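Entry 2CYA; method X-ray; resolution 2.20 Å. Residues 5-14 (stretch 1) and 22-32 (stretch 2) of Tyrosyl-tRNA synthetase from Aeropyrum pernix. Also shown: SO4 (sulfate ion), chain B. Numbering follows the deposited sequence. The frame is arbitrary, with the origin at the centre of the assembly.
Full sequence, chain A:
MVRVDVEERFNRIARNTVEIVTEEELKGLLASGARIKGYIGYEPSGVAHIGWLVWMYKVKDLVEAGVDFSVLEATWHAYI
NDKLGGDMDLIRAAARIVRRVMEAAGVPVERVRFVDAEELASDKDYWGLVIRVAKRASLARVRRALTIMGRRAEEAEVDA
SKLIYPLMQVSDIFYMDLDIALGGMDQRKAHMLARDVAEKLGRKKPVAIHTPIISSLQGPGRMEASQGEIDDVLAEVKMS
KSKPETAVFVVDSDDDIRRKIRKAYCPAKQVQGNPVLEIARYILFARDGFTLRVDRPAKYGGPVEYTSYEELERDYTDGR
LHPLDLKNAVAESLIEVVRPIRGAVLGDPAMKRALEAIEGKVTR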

ATOM      1  N   ASP A   5      15.600 -12.541 -38.021  1.00 73.13           N
ATOM      2  CA  ASP A   5      14.782 -13.539 -37.328  1.00 70.95           C
ATOM      3  C   ASP A   5      13.921 -12.697 -36.396  1.00 67.97           C
ATOM      4  O   ASP A   5      12.813 -13.077 -35.991  1.00 66.73           O
ATOM      5  CB  ASP A   5      15.662 -14.490 -36.514  1.00 73.75           C
ATOM      6  CG  ASP A   5      14.875 -15.641 -35.916  1.00 76.44           C
ATOM      7  OD1 ASP A   5      14.068 -15.402 -34.990  1.00 77.72           O
ATOM      8  OD2 ASP A   5      15.058 -16.789 -36.380  1.00 78.64           O
ATOM      9  N   VAL A   6      14.466 -11.527 -36.084  1.00 63.27           N
ATOM     10  CA  VAL A   6      13.816 -10.548 -35.240  1.00 58.74           C
ATOM     11  C   VAL A   6      12.561 -10.031 -35.951  1.00 56.99           C
ATOM     12  O   VAL A   6      11.539  -9.755 -35.314  1.00 53.54           O
ATOM     13  CB  VAL A   6      14.777  -9.367 -34.970  1.00 57.51           C
ATOM     14  CG1 VAL A   6      14.021  -8.184 -34.395  1.00 55.52           C
ATOM     15  CG2 VAL A   6      15.888  -9.817 -34.026  1.00 57.35           C
ATOM     16  N   GLU A   7      12.644  -9.920 -37.276  1.00 54.01           N
ATOM     17  CA  GLU A   7      11.529  -9.414 -38.058  1.00 52.62           C
ATOM     18  C   GLU A   7      10.244 -10.242 -37.968  1.00 50.18           C
ATOM     19  O   GLU A   7       9.169  -9.682 -37.829  1.00 48.19           O
ATOM     20  CB  GLU A   7      11.941  -9.249 -39.514  1.00 55.25           C
ATOM     21  CG  GLU A   7      11.153  -8.164 -40.219  1.00 59.33           C
ATOM     22  CD  GLU A   7      11.040  -6.897 -39.372  1.00 62.16           C
ATOM     23  OE1 GLU A   7      12.069  -6.451 -38.811  1.00 63.75           O
ATOM     24  OE2 GLU A   7       9.921  -6.343 -39.269  1.00 63.96           O
ATOM     25  N   GLU A   8      10.344 -11.563 -38.037  1.00 49.34           N
ATOM     26  CA  GLU A   8       9.146 -12.388 -37.948  1.00 49.07           C
ATOM     27  C   GLU A   8       8.567 -12.371 -36.542  1.00 46.96           C
ATOM     28  O   GLU A   8       7.353 -12.248 -36.375  1.00 45.86           O
ATOM     29  CB  GLU A   8       9.429 -13.834 -38.367  1.00 50.86           C
ATOM     30  CG  GLU A   8       9.716 -14.001 -39.853  1.00 56.50           C
ATOM     31  CD  GLU A   8       9.707 -15.454 -40.294  1.00 58.53           C
ATOM     32  OE1 GLU A   8       8.613 -16.063 -40.317  1.00 61.00           O
ATOM     33  OE2 GLU A   8      10.791 -15.990 -40.608  1.00 60.01           O
ATOM     34  N   ARG A   9       9.428 -12.509 -35.535  1.00 44.98           N
ATOM     35  CA  ARG A   9       8.973 -12.489 -34.147  1.00 43.55           C
ATOM     36  C   ARG A   9       8.298 -11.164 -33.892  1.00 42.11           C
ATOM     37  O   ARG A   9       7.216 -11.112 -33.306  1.00 42.91           O
ATOM     38  CB  ARG A   9      10.139 -12.649 -33.175  1.00 43.24           C
ATOM     39  CG  ARG A   9      10.808 -13.989 -33.242  1.00 45.23           C
ATOM     40  CD  ARG A   9      12.010 -14.018 -32.341  1.00 46.08           C
ATOM     41  NE  ARG A   9      11.641 -14.155 -30.935  1.00 47.56           N
ATOM     42  CZ  ARG A   9      12.513 -14.078 -29.936  1.00 47.37           C
ATOM     43  NH1 ARG A   9      13.797 -13.854 -30.195  1.00 47.68           N
ATOM     44  NH2 ARG A   9      12.111 -14.254 -28.684  1.00 48.24           N
ATOM     45  N   PHE A  10       8.926 -10.090 -34.359  1.00 39.04           N
ATOM     46  CA  PHE A  10       8.365  -8.774 -34.163  1.00 38.39           C
ATOM     47  C   PHE A  10       6.982  -8.620 -34.790  1.00 38.95           C
ATOM     48  O   PHE A  10       6.042  -8.200 -34.106  1.00 37.22           O
ATOM     49  CB  PHE A  10       9.285  -7.691 -34.714  1.00 36.37           C
ATOM     50  CG  PHE A  10       8.729  -6.296 -34.563  1.00 34.60           C
ATOM     51  CD1 PHE A  10       8.902  -5.585 -33.386  1.00 34.84           C
ATOM     52  CD2 PHE A  10       7.996  -5.712 -35.592  1.00 34.91           C
ATOM     53  CE1 PHE A  10       8.353  -4.309 -33.227  1.00 32.85           C
ATOM     54  CE2 PHE A  10       7.439  -4.442 -35.451  1.00 34.17           C
ATOM     55  CZ  PHE A  10       7.617  -3.737 -34.265  1.00 34.56           C
ATOM     56  N   ASN A  11       6.841  -8.954 -36.077  1.00 39.89           N
ATOM     57  CA  ASN A  11       5.532  -8.804 -36.735  1.00 39.16           C
ATOM     58  C   ASN A  11       4.473  -9.682 -36.086  1.00 37.47           C
ATOM     59  O   ASN A  11       3.299  -9.341 -36.076  1.00 39.88           O
ATOM     60  CB  ASN A  11       5.604  -9.136 -38.224  1.00 40.60           C
ATOM     61  CG  ASN A  11       6.440  -8.144 -39.006  1.00 42.52           C
ATOM     62  OD1 ASN A  11       6.358  -6.933 -38.797  1.00 41.86           O
ATOM     63  ND2 ASN A  11       7.238  -8.658 -39.930  1.00 43.92           N
ATOM     64  N   ARG A  12       4.895 -10.817 -35.559  1.00 35.73           N
ATOM     65  CA  ARG A  12       3.977 -11.723 -34.897  1.00 38.48           C
ATOM     66  C   ARG A  12       3.485 -11.080 -33.589  1.00 37.63           C
ATOM     67  O   ARG A  12       2.313 -11.174 -33.246  1.00 36.45           O
ATOM     68  CB  ARG A  12       4.682 -13.044 -34.602  1.00 39.77           C
ATOM     69  CG  ARG A  12       4.088 -13.826 -33.440  1.00 48.03           C
ATOM     70  CD  ARG A  12       3.744 -15.228 -33.863  1.00 51.11           C
ATOM     71  NE  ARG A  12       2.694 -15.207 -34.880  1.00 57.51           N
ATOM     72  CZ  ARG A  12       2.415 -16.230 -35.683  1.00 59.63           C
ATOM     73  NH1 ARG A  12       3.111 -17.357 -35.588  1.00 59.77           N
ATOM     74  NH2 ARG A  12       1.435 -16.126 -36.575  1.00 61.40           N
ATOM     75  N   ILE A  13       4.399 -10.435 -32.871  1.00 34.71           N
ATOM     76  CA  ILE A  13       4.065  -9.762 -31.620  1.00 32.53           C
ATOM     77  C   ILE A  13       3.298  -8.470 -31.893  1.00 32.81           C
ATOM     78  O   ILE A  13       2.323  -8.163 -31.203  1.00 33.92           O
ATOM     79  CB  ILE A  13       5.352  -9.427 -30.806  1.00 29.32           C
ATOM     80  CG1 ILE A  13       5.964 -10.711 -30.265  1.00 27.81           C
ATOM     81  CG2 ILE A  13       5.036  -8.465 -29.683  1.00 28.16           C
ATOM     82  CD1 ILE A  13       7.333 -10.524 -29.667  1.00 27.80           C
ATOM     83  N   ALA A  14       3.717  -7.720 -32.907  1.00 32.30           N
ATOM     84  CA  ALA A  14       3.068  -6.453 -33.220  1.00 32.72           C
ATOM     85  C   ALA A  14       1.705  -6.551 -33.888  1.00 34.73           C
ATOM     86  O   ALA A  14       0.883  -5.645 -33.750  1.00 34.84           O
ATOM     87  CB  ALA A  14       3.985  -5.597 -34.084  1.00 33.55           C
ATOM     88  N   THR A  22       8.543   0.784 -26.612  1.00 29.96           N
ATOM     89  CA  THR A  22       8.650   1.280 -27.993  1.00 30.15           C
ATOM     90  C   THR A  22       9.102   0.122 -28.873  1.00 30.48           C
ATOM     91  O   THR A  22       9.670  -0.857 -28.377  1.00 31.87           O
ATOM     92  CB  THR A  22       9.740   2.377 -28.148  1.00 29.24           C
ATOM     93  OG1 THR A  22      11.012   1.811 -27.819  1.00 29.85           O
ATOM     94  CG2 THR A  22       9.466   3.559 -27.243  1.00 28.50           C
ATOM     95  N   GLU A  23       8.892   0.248 -30.180  1.00 30.87           N
ATOM     96  CA  GLU A  23       9.264  -0.808 -31.123  1.00 33.18           C
ATOM     97  C   GLU A  23      10.767  -1.044 -31.162  1.00 31.11           C
ATOM     98  O   GLU A  23      11.231  -2.186 -31.209  1.00 32.01           O
ATOM     99  CB  GLU A  23       8.748  -0.473 -32.541  1.00 34.26           C
ATOM    100  CG  GLU A  23       7.290   0.015 -32.572  1.00 38.69           C
ATOM    101  CD  GLU A  23       6.661   0.014 -33.977  1.00 41.33           C
ATOM    102  OE1 GLU A  23       7.394   0.167 -34.980  1.00 40.10           O
ATOM    103  OE2 GLU A  23       5.418  -0.122 -34.068  1.00 42.87           O
ATOM    104  N   GLU A  24      11.544   0.025 -31.126  1.00 33.00           N
ATOM    105  CA  GLU A  24      12.986  -0.162 -31.167  1.00 35.14           C
ATOM    106  C   GLU A  24      13.428  -0.929 -29.937  1.00 33.17           C
ATOM    107  O   GLU A  24      14.292  -1.805 -30.021  1.00 33.90           O
ATOM    108  CB  GLU A  24      13.721   1.175 -31.262  1.00 38.43           C
ATOM    109  CG  GLU A  24      15.216   0.991 -31.493  1.00 46.79           C
ATOM    110  CD  GLU A  24      15.538  -0.027 -32.603  1.00 50.99           C
ATOM    111  OE1 GLU A  24      15.158   0.205 -33.784  1.00 51.90           O
ATOM    112  OE2 GLU A  24      16.175  -1.064 -32.287  1.00 50.90           O
ATOM    113  N   GLU A  25      12.836  -0.615 -28.789  1.00 30.62           N
ATOM    114  CA  GLU A  25      13.198  -1.341 -27.580  1.00 29.76           C
ATOM    115  C   GLU A  25      12.877  -2.832 -27.743  1.00 28.10           C
ATOM    116  O   GLU A  25      13.706  -3.672 -27.409  1.00 27.63           O
ATOM    117  CB  GLU A  25      12.450  -0.788 -26.372  1.00 31.48           C
ATOM    118  CG  GLU A  25      12.957   0.562 -25.859  1.00 33.18           C
ATOM    119  CD  GLU A  25      12.015   1.132 -24.819  1.00 32.52           C
ATOM    120  OE1 GLU A  25      11.239   0.344 -24.247  1.00 34.17           O
ATOM    121  OE2 GLU A  25      12.037   2.349 -24.573  1.00 35.32           O
ATOM    122  N   LEU A  26      11.685  -3.155 -28.252  1.00 25.42           N
ATOM    123  CA  LEU A  26      11.308  -4.561 -28.448  1.00 27.93           C
ATOM    124  C   LEU A  26      12.271  -5.224 -29.417  1.00 28.72           C
ATOM    125  O   LEU A  26      12.712  -6.347 -29.189  1.00 31.03           O
ATOM    126  CB  LEU A  26       9.868  -4.692 -28.999  1.00 25.53           C
ATOM    127  CG  LEU A  26       9.413  -6.124 -29.313  1.00 26.15           C
ATOM    128  CD1 LEU A  26       9.558  -7.042 -28.095  1.00 27.31           C
ATOM    129  CD2 LEU A  26       7.965  -6.096 -29.767  1.00 24.44           C
ATOM    130  N   LYS A  27      12.608  -4.530 -30.499  1.00 29.54           N
ATOM    131  CA  LYS A  27      13.540  -5.112 -31.460  1.00 31.99           C
ATOM    132  C   LYS A  27      14.900  -5.346 -30.819  1.00 31.51           C
ATOM    133  O   LYS A  27      15.574  -6.332 -31.121  1.00 31.35           O
ATOM    134  CB  LYS A  27      13.661  -4.222 -32.704  1.00 33.82           C
ATOM    135  CG  LYS A  27      12.422  -4.286 -33.593  1.00 36.90           C
ATOM    136  CD  LYS A  27      12.447  -3.258 -34.710  1.00 40.92           C
ATOM    137  CE  LYS A  27      11.215  -3.380 -35.598  1.00 43.83           C
ATOM    138  NZ  LYS A  27      11.199  -2.374 -36.704  1.00 45.68           N
ATOM    139  N   GLY A  28      15.299  -4.453 -29.913  1.00 31.79           N
ATOM    140  CA  GLY A  28      16.577  -4.634 -29.243  1.00 28.72           C
ATOM    141  C   GLY A  28      16.507  -5.860 -28.349  1.00 30.31           C
ATOM    142  O   GLY A  28      17.476  -6.613 -28.225  1.00 30.30           O
ATOM    143  N   LEU A  29      15.356  -6.071 -27.714  1.00 30.40           N
ATOM    144  CA  LEU A  29      15.181  -7.240 -26.843  1.00 32.13           C
ATOM    145  C   LEU A  29      15.192  -8.506 -27.700  1.00 32.12           C
ATOM    146  O   LEU A  29      15.854  -9.507 -27.379  1.00 30.93           O
ATOM    147  CB  LEU A  29      13.846  -7.161 -26.077  1.00 30.35           C
ATOM    148  CG  LEU A  29      13.777  -6.277 -24.828  1.00 34.05           C
ATOM    149  CD1 LEU A  29      12.330  -6.235 -24.284  1.00 34.84           C
ATOM    150  CD2 LEU A  29      14.744  -6.843 -23.768  1.00 31.84           C
ATOM    151  N   LEU A  30      14.446  -8.468 -28.794  1.00 32.17           N
ATOM    152  CA  LEU A  30      14.412  -9.635 -29.672  1.00 34.04           C
ATOM    153  C   LEU A  30      15.801  -9.955 -30.208  1.00 33.73           C
ATOM    154  O   LEU A  30      16.197 -11.116 -30.269  1.00 35.82           O
ATOM    155  CB  LEU A  30      13.440  -9.401 -30.835  1.00 32.97           C
ATOM    156  CG  LEU A  30      11.977  -9.243 -30.407  1.00 31.12           C
ATOM    157  CD1 LEU A  30      11.140  -8.775 -31.577  1.00 30.62           C
ATOM    158  CD2 LEU A  30      11.475 -10.582 -29.856  1.00 28.27           C
ATOM    159  N   ALA A  31      16.548  -8.924 -30.572  1.00 34.68           N
ATOM    160  CA  ALA A  31      17.888  -9.126 -31.128  1.00 38.66           C
ATOM    161  C   ALA A  31      18.937  -9.674 -30.168  1.00 40.25           C
ATOM    162  O   ALA A  31      19.913 -10.284 -30.614  1.00 42.22           O
ATOM    163  CB  ALA A  31      18.404  -7.822 -31.754  1.00 34.51           C
ATOM    164  N   SER A  32      18.749  -9.469 -28.863  1.00 40.27           N
ATOM    165  CA  SER A  32      19.725  -9.929 -27.870  1.00 40.08           C
ATOM    166  C   SER A  32      19.809 -11.449 -27.738  1.00 42.06           C
ATOM    167  O   SER A  32      20.816 -11.988 -27.283  1.00 43.09           O
ATOM    168  CB  SER A  32      19.419  -9.307 -26.498  1.00 40.26           C
ATOM    169  OG  SER A  32      18.169  -9.731 -25.990  1.00 39.69           O
TER
HETATM  170  S   SO4 B1001       9.013   3.361 -31.613  1.00 82.86           S
HETATM  171  O1  SO4 B1001       8.769   3.719 -33.081  1.00 82.28           O
HETATM  172  O2  SO4 B1001       9.087   4.685 -30.850  1.00 82.74           O
HETATM  173  O3  SO4 B1001       7.855   2.677 -31.151  1.00 80.73           O
HETATM  174  O4  SO4 B1001      10.338   2.831 -31.569  1.00 80.02           O

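At the centre of the contact, L30 and F10 interlock as reciprocal knobs. L30 inserts among V6, R9, I13 and F10, its CD1 lying 3.8 Å from F10 CB near the plane of the ring, while F10 fills the hollow formed by E23, L26, K27 and L30. L26 backs the apolar centre, with its CD2 3.8 Å from both F10 CD1 and I13 CG2. Towards the start of the first helix, V6 extends the greasy seam: its CG1 packs 3.8 Å from L30 CB and its CG2 3.9 Å from A31 CB.

The two helices cross obliquely, with 129° between their N-to-C directions, and their axes approach to 9.3 Å, with V6 and L30 closest in backbone register (CA to CA, 5.7 Å). No hydrogen bond joins them; side-chain packing holds the contact together.

The R9 guanidinium presents one face to L30, CZ to CD2 at 3.6 Å, a van der Waals contact; its NE and NH2 are hydrogen-bonded elsewhere in the structure. At the margin K27 contributes both hydrocarbon and charge: extended, it lays CE over the F10 ring face, 3.6 Å from its centroid, and NZ follows at 4.6 Å in a cation-pi interaction. At the N-terminal end of the second helix, first-turn N-H groups lack helical carbonyl partners: T22 OG1 caps E25 N (3.2 Å), and a sulfate accepts from E23 N through O3 (2.8 Å) and from E24 N through O4 (3.1 Å).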